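Local coordinates for protein H127A/Y244A mutant of alginate lyase AlyC3 in complex with dimannuronate (Psychromonas sp., PDB 7C8F) that binds and, as a polysaccharide lyase of family PL7, probably cleaves mannuronate-containing alginate by beta-elimination, although this copy is a double mutant caught with dimannuronate, at residues Q124-G129 with L235-A240; P141-V146 with A160-N165; K190-G195 with V224-D229. All coordinates share one frame; numbering follows the deposited sequence. Where two conformers were deposited one is given.

Contact 1 (Q124-G129 with L235-A240); sequences QVANKG and LSYFKA. With BEM (beta-D-mannopyranuronic acid), chain D.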
# COMPACT_ATOMS: atom_id res chain seq x y z
N GLN B 124 -16.33 13.36 4.25
CA GLN B 124 -15.49 12.18 4.29
C GLN B 124 -14.35 12.31 3.29
O GLN B 124 -14.50 12.89 2.22
CB GLN B 124 -16.34 10.93 4.02
CG GLN B 124 -15.65 9.58 4.20
CD GLN B 124 -16.65 8.45 4.42
OE1 GLN B 124 -17.51 8.53 5.29
NE2 GLN B 124 -16.53 7.39 3.62
N VAL B 125 -13.20 11.74 3.66
CA VAL B 125 -12.14 11.42 2.70
C VAL B 125 -12.04 9.91 2.71
O VAL B 125 -11.69 9.31 3.74
CB VAL B 125 -10.79 12.05 3.07
CG1 VAL B 125 -9.72 11.66 2.03
CG2 VAL B 125 -10.88 13.57 3.19
N ALA B 126 -12.37 9.28 1.58
CA ALA B 126 -12.29 7.84 1.41
C ALA B 126 -11.06 7.50 0.59
O ALA B 126 -10.42 8.38 -0.00
CB ALA B 126 -13.53 7.34 0.67
N ASN B 127 -10.70 6.22 0.55
CA ASN B 127 -9.74 5.76 -0.45
C ASN B 127 -10.46 4.93 -1.49
O ASN B 127 -11.39 4.18 -1.18
CB ASN B 127 -8.56 4.98 0.15
CG ASN B 127 -8.94 3.59 0.62
OD1 ASN B 127 -8.72 2.59 -0.08
ND2 ASN B 127 -9.49 3.51 1.82
N LYS B 128 -10.02 5.09 -2.73
CA LYS B 128 -10.43 4.17 -3.78
C LYS B 128 -9.60 2.90 -3.70
O LYS B 128 -10.14 1.79 -3.69
CB LYS B 128 -10.28 4.87 -5.15
CG LYS B 128 -10.82 4.08 -6.34
CD LYS B 128 -12.32 3.86 -6.23
CE LYS B 128 -12.86 3.19 -7.48
NZ LYS B 128 -14.34 3.07 -7.41
N GLY B 129 -8.28 3.05 -3.59
CA GLY B 129 -7.35 1.93 -3.53
C GLY B 129 -6.03 2.34 -4.16
O GLY B 129 -5.69 3.52 -4.19
N LEU B 235 -4.99 6.21 -3.44
CA LEU B 235 -5.75 7.28 -4.09
C LEU B 235 -7.03 7.53 -3.31
O LEU B 235 -7.71 6.58 -2.90
CB LEU B 235 -6.09 6.89 -5.53
CG LEU B 235 -4.89 6.61 -6.44
CD1 LEU B 235 -5.38 6.31 -7.86
CD2 LEU B 235 -3.91 7.78 -6.45
N SER B 236 -7.35 8.80 -3.10
CA SER B 236 -8.39 9.19 -2.15
C SER B 236 -9.38 10.15 -2.79
O SER B 236 -9.12 10.72 -3.86
CB SER B 236 -7.74 9.78 -0.90
OG SER B 236 -6.86 8.82 -0.30
N TYR B 237 -10.54 10.31 -2.15
CA TYR B 237 -11.57 11.15 -2.74
C TYR B 237 -12.48 11.71 -1.66
O TYR B 237 -12.57 11.17 -0.55
CB TYR B 237 -12.40 10.41 -3.80
CG TYR B 237 -13.15 9.17 -3.33
CD1 TYR B 237 -12.55 7.91 -3.35
CD2 TYR B 237 -14.48 9.26 -2.92
CE1 TYR B 237 -13.26 6.78 -2.95
CE2 TYR B 237 -15.19 8.15 -2.54
CZ TYR B 237 -14.58 6.91 -2.55
OH TYR B 237 -15.28 5.77 -2.16
N PHE B 238 -13.16 12.80 -2.01
CA PHE B 238 -14.07 13.49 -1.11
C PHE B 238 -15.52 13.05 -1.30
O PHE B 238 -15.97 12.80 -2.42
CB PHE B 238 -14.06 15.00 -1.38
CG PHE B 238 -12.80 15.70 -0.96
CD1 PHE B 238 -12.37 15.67 0.37
CD2 PHE B 238 -12.09 16.47 -1.87
CE1 PHE B 238 -11.23 16.36 0.75
CE2 PHE B 238 -10.96 17.17 -1.49
CZ PHE B 238 -10.52 17.11 -0.18
N LYS B 239 -16.26 13.02 -0.19
CA LYS B 239 -17.71 12.93 -0.21
C LYS B 239 -18.29 13.92 0.79
O LYS B 239 -17.67 14.24 1.81
CB LYS B 239 -18.22 11.54 0.16
CG LYS B 239 -17.79 10.48 -0.84
CD LYS B 239 -18.57 9.18 -0.71
CE LYS B 239 -18.12 8.38 0.50
NZ LYS B 239 -18.92 7.12 0.59
N ALA B 240 -19.51 14.37 0.51
CA ALA B 240 -20.23 15.28 1.37
C ALA B 240 -21.72 14.98 1.27
O ALA B 240 -22.23 14.73 0.18
CB ALA B 240 -19.97 16.74 0.99
C1 BEM D . -18.06 1.37 2.86
C2 BEM D . -16.99 0.53 3.53
O2 BEM D . -15.71 1.08 3.27
C3 BEM D . -17.26 0.43 5.01
O3 BEM D . -16.21 -0.23 5.64
C4 BEM D . -17.48 1.80 5.63
O4 BEM D . -18.04 1.60 6.92
C5 BEM D . -18.48 2.59 4.81
O5 BEM D . -18.16 2.64 3.44
C6 BEM D . -18.42 3.97 5.33
O6B BEM D . -17.72 4.79 4.73
O6A BEM D . -19.19 4.29 6.22
O1 BEM D . -17.75 1.62 1.50
O HOH W 1 -18.76 5.22 2.33
O HOH W 2 -13.98 3.48 -2.12
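The Tyr237 ring carries the methyl of Ala126 over one face, a CH-pi contact with CB 3.7 Å from the ring centroid and displaced toward the rim near CZ. At its edge, close to the ring plane, lie the backbone of Lys128 and a water that joins Tyr237 OH to the carbonyl O of Asn127. A chi1 of 60° places Tyr237 CG between the backbone N and the carbonyl carbon, from where the ring reaches over Ala126; Arg81 makes a cation-pi contact with the same ring. On the other face of the sheet, the Phe238 ring turns an edge to the carbonyl O of Gln124, while Val125 CG2 approaches CE1 of that ring obliquely at 3.7 Å. A valine and a phenylalanine suit this side, which packs on Ile207 and Val209 of the opposing strand 203-210.

The pairing is antiparallel and belongs to the beta-sandwich (jelly roll) of PL7 lyases, whose concave sheet lines the substrate groove. In the sequence QVA, Ala126 stands where relatives have the histidine of their QIH motif; it is probably the engineered alanine of this double mutant, so its methyl against the tyrosine is probably not nature's choice. Ala126 N donates to Tyr237 O at 2.9 Å, and Tyr237 N returns a bond to Ala126 O at 2.9 Å.

Toward the sugar, Gln124 and Lys239 run side by side, with Gln124 NE2 3.6 Å from Lys239 CE. Gln124 was modelled in two conformers; in one of them NE2 donates to the mannuronate carboxylate O6B at 3.1 Å. Lys239 NZ makes a salt bridge to Glu79 and also donates, at 2.6 Å, to a water that in turn donates to O6B and O5 of that sugar.

Contact 2 (P141-V146 with A160-N165); sequences PLLRVV and AMVKNN. With BEM (beta-D-mannopyranuronic acid), chain C.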
# COMPACT_ATOMS: atom_id res chain seq x y z
N PRO B 141 -12.46 4.74 5.77
CA PRO B 141 -12.13 6.07 5.23
C PRO B 141 -10.97 6.68 6.00
O PRO B 141 -10.77 6.40 7.19
CB PRO B 141 -13.41 6.88 5.45
CG PRO B 141 -14.07 6.22 6.59
CD PRO B 141 -13.68 4.75 6.59
N LEU B 142 -10.20 7.52 5.31
CA LEU B 142 -9.17 8.29 5.99
C LEU B 142 -9.79 9.21 7.04
O LEU B 142 -9.27 9.32 8.15
CB LEU B 142 -8.36 9.11 4.99
CG LEU B 142 -7.31 10.04 5.61
CD1 LEU B 142 -6.27 9.24 6.38
CD2 LEU B 142 -6.66 10.91 4.55
N LEU B 143 -10.90 9.86 6.70
CA LEU B 143 -11.52 10.85 7.58
C LEU B 143 -13.03 10.73 7.49
O LEU B 143 -13.58 10.67 6.39
CB LEU B 143 -11.11 12.27 7.13
CG LEU B 143 -11.90 13.42 7.78
CD1 LEU B 143 -11.60 13.53 9.29
CD2 LEU B 143 -11.61 14.74 7.06
N ARG B 144 -13.66 10.82 8.64
CA ARG B 144 -15.05 11.04 8.75
C ARG B 144 -15.25 12.28 9.67
O ARG B 144 -14.75 12.31 10.73
CB ARG B 144 -15.83 9.86 9.33
CG ARG B 144 -15.87 8.63 8.47
CD ARG B 144 -16.85 7.61 9.06
NE ARG B 144 -16.52 7.20 10.40
CZ ARG B 144 -17.32 7.28 11.43
NH1 ARG B 144 -18.49 7.80 11.31
NH2 ARG B 144 -16.91 6.91 12.60
N VAL B 145 -15.98 13.27 9.20
CA VAL B 145 -16.36 14.41 10.00
C VAL B 145 -17.81 14.11 10.37
O VAL B 145 -18.65 13.97 9.55
CB VAL B 145 -16.23 15.77 9.28
CG1 VAL B 145 -16.62 16.88 10.24
CG2 VAL B 145 -14.80 15.98 8.82
N VAL B 146 -18.04 14.03 11.67
CA VAL B 146 -19.31 13.65 12.21
C VAL B 146 -19.90 14.53 13.28
O VAL B 146 -19.21 15.26 13.90
CB VAL B 146 -19.21 12.23 12.87
CG1 VAL B 146 -18.55 11.26 11.95
CG2 VAL B 146 -18.46 12.25 14.20
N ALA B 160 -13.55 14.84 14.14
CA ALA B 160 -12.84 14.24 13.02
C ALA B 160 -12.31 12.88 13.46
O ALA B 160 -11.50 12.79 14.38
CB ALA B 160 -11.68 15.12 12.56
N MET B 161 -12.81 11.82 12.82
CA MET B 161 -12.36 10.46 13.09
C MET B 161 -11.36 10.12 11.99
O MET B 161 -11.74 10.00 10.82
CB MET B 161 -13.56 9.51 13.03
CG MET B 161 -14.74 9.93 13.92
SD MET B 161 -14.27 10.02 15.66
CE MET B 161 -15.88 10.16 16.46
N VAL B 162 -10.10 10.00 12.36
CA VAL B 162 -9.01 9.85 11.39
C VAL B 162 -8.42 8.46 11.50
O VAL B 162 -7.91 8.08 12.56
CB VAL B 162 -7.94 10.94 11.58
CG1 VAL B 162 -6.80 10.76 10.59
CG2 VAL B 162 -8.57 12.32 11.43
N LYS B 163 -8.48 7.70 10.41
CA LYS B 163 -7.81 6.41 10.37
C LYS B 163 -6.31 6.67 10.32
O LYS B 163 -5.83 7.44 9.47
CB LYS B 163 -8.29 5.69 9.11
CG LYS B 163 -7.54 4.43 8.69
CD LYS B 163 -7.69 3.26 9.68
CE LYS B 163 -7.22 1.97 8.96
NZ LYS B 163 -7.09 0.79 9.84
N ASN B 164 -5.56 6.07 11.26
CA ASN B 164 -4.18 6.45 11.54
C ASN B 164 -3.16 5.40 11.08
O ASN B 164 -2.01 5.42 11.54
CB ASN B 164 -4.00 6.74 13.03
CG ASN B 164 -2.86 7.70 13.30
OD1 ASN B 164 -2.50 8.52 12.46
ND2 ASN B 164 -2.29 7.61 14.50
N ASN B 165 -3.56 4.47 10.23
CA ASN B 165 -2.65 3.58 9.52
C ASN B 165 -3.37 3.15 8.25
O ASN B 165 -4.50 3.58 7.99
CB ASN B 165 -2.17 2.42 10.41
CG ASN B 165 -3.33 1.55 10.92
OD1 ASN B 165 -4.30 1.30 10.22
ND2 ASN B 165 -3.20 1.08 12.17
C1 BEM C . -17.57 2.62 7.78
C2 BEM C . -18.49 2.76 8.99
O2 BEM C . -18.65 1.50 9.63
C3 BEM C . -17.84 3.68 10.00
O3 BEM C . -18.55 3.67 11.20
C4 BEM C . -16.56 3.03 10.40
O4 BEM C . -16.01 3.63 11.53
C5 BEM C . -15.68 3.05 9.21
O5 BEM C . -16.31 2.24 8.25
C6 BEM C . -14.36 2.49 9.56
O6B BEM C . -14.13 1.33 9.35
O6A BEM C . -13.53 3.31 9.84
O HOH W 3 -11.94 7.57 9.48
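Leu143 CD1 fills the apolar centre, touching Ala160 CB at 3.6 Å and Val162 CG2 at 3.9 Å. With CG anti to the backbone N (chi1 168°), the branch carries CD1 over to the 160-163 strand. Alanine is small enough for the leucine tip to lie directly against its CB, and beyond it Ile216 and Leu214 of strand 213-218 close over the same face from the other sheet of the sandwich.

The strands are antiparallel: Met161 N donates almost straight to Arg144 O (2.9 Å, 175° at the hydrogen), and Arg144 N bonds back to Met161 O. Next to this pair Leu142 and Leu143 both face Val125, a classic beta bulge, and Leu142 O still takes a bond from Lys163 N. A water donates to Pro141 O and also to Met161 O, adding a second bond to the latter and bridging the bulge end to the partner strand.

On the groove side, Val146 CG2 meets Met161 CE at 4.0 Å, the two side chains crossing at about a right angle, and Met161 CG lies 3.9 Å from Arg144 NH2. The flexible thioether chain, bent at chi2, can fit against both neighbours. The Arg144 guanidinium offers one face to a mannuronate: O3 of the sugar stands 3.8 Å above the plane, over its centre. NH1 is held by a salt bridge to Glu119 and a hydrogen bond to Thr121. An alanine in place of Arg144 would probably leave Glu119 without its mate and the sugar without the flat surface beneath it.

With NH2 still 3.6 Å from sugar O4, Arg144 itself probably contributes shape and charge, the direct bonds coming from residues such as Tyr189, His140, Lys170 and Gln117.

Contact 3 (K190-G195 with V224-D229); sequences KKYDLG and VEHDID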
# COMPACT_ATOMS: atom_id res chain seq x y z
N LYS B 190 -7.33 8.16 15.32
CA LYS B 190 -7.09 9.35 16.12
C LYS B 190 -8.32 10.23 15.99
O LYS B 190 -8.83 10.44 14.89
CB LYS B 190 -5.85 10.08 15.60
CG LYS B 190 -5.39 11.23 16.49
CD LYS B 190 -3.98 11.67 16.14
CE LYS B 190 -3.60 12.93 16.90
NZ LYS B 190 -3.91 12.82 18.34
N LYS B 191 -8.82 10.72 17.12
CA LYS B 191 -10.04 11.51 17.14
C LYS B 191 -9.74 12.93 17.56
O LYS B 191 -8.99 13.16 18.52
CB LYS B 191 -11.07 10.87 18.08
CG LYS B 191 -11.37 9.41 17.70
CD LYS B 191 -12.44 8.77 18.58
CE LYS B 191 -11.89 8.39 19.94
NZ LYS B 191 -12.84 7.51 20.67
N TYR B 192 -10.32 13.90 16.84
CA TYR B 192 -10.14 15.31 17.13
C TYR B 192 -11.49 15.96 17.42
O TYR B 192 -12.45 15.80 16.65
CB TYR B 192 -9.51 16.05 15.95
CG TYR B 192 -8.13 15.55 15.55
CD1 TYR B 192 -7.98 14.52 14.65
CD2 TYR B 192 -6.97 16.13 16.09
CE1 TYR B 192 -6.71 14.07 14.28
CE2 TYR B 192 -5.71 15.69 15.73
CZ TYR B 192 -5.58 14.66 14.82
OH TYR B 192 -4.32 14.22 14.46
N ASP B 193 -11.57 16.70 18.54
CA ASP B 193 -12.76 17.43 18.92
C ASP B 193 -12.82 18.71 18.10
O ASP B 193 -11.93 19.56 18.21
CB ASP B 193 -12.65 17.76 20.41
CG ASP B 193 -13.92 18.37 20.99
OD1 ASP B 193 -14.90 18.66 20.27
OD2 ASP B 193 -13.90 18.58 22.23
N LEU B 194 -13.84 18.83 17.26
CA LEU B 194 -13.99 20.01 16.44
C LEU B 194 -14.95 21.01 17.05
O LEU B 194 -15.29 22.00 16.39
CB LEU B 194 -14.42 19.62 15.02
CG LEU B 194 -13.50 18.62 14.32
CD1 LEU B 194 -14.01 18.34 12.90
CD2 LEU B 194 -12.05 19.11 14.29
N GLY B 195 -15.39 20.79 18.28
CA GLY B 195 -16.19 21.75 19.02
C GLY B 195 -17.65 21.34 19.13
O GLY B 195 -18.18 20.55 18.34
N VAL B 224 -6.70 20.68 12.91
CA VAL B 224 -6.06 19.40 12.62
C VAL B 224 -4.98 19.63 11.58
O VAL B 224 -5.25 20.21 10.52
CB VAL B 224 -7.07 18.37 12.10
CG1 VAL B 224 -6.37 17.03 11.81
CG2 VAL B 224 -8.20 18.17 13.10
N GLU B 225 -3.77 19.15 11.85
CA GLU B 225 -2.67 19.13 10.88
C GLU B 225 -1.97 17.79 11.10
O GLU B 225 -1.05 17.68 11.92
CB GLU B 225 -1.73 20.31 11.09
CG GLU B 225 -0.67 20.46 10.02
CD GLU B 225 0.02 21.81 10.07
OE1 GLU B 225 -0.54 22.74 10.70
OE2 GLU B 225 1.11 21.95 9.48
N HIS B 226 -2.45 16.77 10.40
CA HIS B 226 -2.13 15.39 10.70
C HIS B 226 -1.28 14.79 9.59
O HIS B 226 -1.64 14.87 8.40
CB HIS B 226 -3.43 14.60 10.85
CG HIS B 226 -3.23 13.17 11.20
ND1 HIS B 226 -2.73 12.77 12.42
CD2 HIS B 226 -3.44 12.03 10.49
CE1 HIS B 226 -2.66 11.45 12.45
NE2 HIS B 226 -3.09 10.98 11.30
N ASP B 227 -0.14 14.21 9.96
CA ASP B 227 0.76 13.56 9.00
C ASP B 227 0.11 12.27 8.50
O ASP B 227 -0.28 11.43 9.30
CB ASP B 227 2.09 13.28 9.70
CG ASP B 227 3.15 12.60 8.82
OD1 ASP B 227 2.84 12.14 7.71
OD2 ASP B 227 4.32 12.52 9.26
N ILE B 228 -0.03 12.14 7.17
CA ILE B 228 -0.64 10.95 6.58
C ILE B 228 0.32 10.22 5.64
O ILE B 228 -0.10 9.61 4.66
CB ILE B 228 -1.97 11.29 5.87
CG1 ILE B 228 -1.77 12.39 4.82
CG2 ILE B 228 -3.01 11.72 6.88
CD1 ILE B 228 -2.95 12.55 3.85
N ASP B 229 1.60 10.27 5.94
CA ASP B 229 2.61 9.55 5.15
C ASP B 229 2.19 8.07 4.96
O ASP B 229 2.38 7.51 3.94
CB ASP B 229 3.95 9.65 5.89
CG ASP B 229 5.18 9.25 5.09
OD1 ASP B 229 5.15 9.10 3.93
OD2 ASP B 229 6.19 9.17 5.74
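Tyr192 and Val224 bury the most surface here, with the methyls of the valine over one face of the phenol ring. Val224 CG1 is 3.9 Å from the ring centroid and only 13° off the ring normal, a CH-pi contact, while CG2 presses on Tyr192 CG at 3.6 Å. Since CG1 is anti to the backbone N (chi1 -180°) and CG2 anti to the carbonyl carbon, the two methyls are spread over the ring from its centre to its root; a beta-branched residue suits such a broad surface. Leu194 CD2 adds a looser contact to CG2.

No backbone hydrogen bonds pair the strands, since they belong to different sheets of the beta-sandwich: axes 9.7 Å apart, packed through side chains. Strand 221-227 is the outermost strand of one sheet, and 189-196 pairs with 157-163 in the other.

His226 is the third contributor. Its side chain and that of Tyr192 cross at about a right angle, and ND1 is 3.0 Å from Tyr192 OH, near the plane of the phenol ring. NE2, the other ring nitrogen, is hydrogen-bonded to Tyr230 OH. The aliphatic part of Lys190 passes the imidazole at the periphery, but its modelled placement is doubtful. Within strand 189-196, Asp193 OD1 accepts from Gly195 N in an Asx turn.

Contact 2 lies between the other two along the sheet: its centre is 11 Å from that of contact 1 and 8 Å from that of contact 3. Val125 N probably donates to Leu143 O at 3.0 Å, so 119-129 and 143-148 carry one sheet across contacts 1 and 2; on the other flank Ala160 N lies 2.9 Å from Tyr192 O, extending that sheet to the 190-195 strand of contact 3. Contacts 1 and 2 both reach the glycan pocket, Gln124 at one mannuronate and Pro141 and Arg144 at the other. Contact 3 lies farther off, the side chain of Lys190 about 12 Å from the nearest sugar, and joins the two sheets behind the groove.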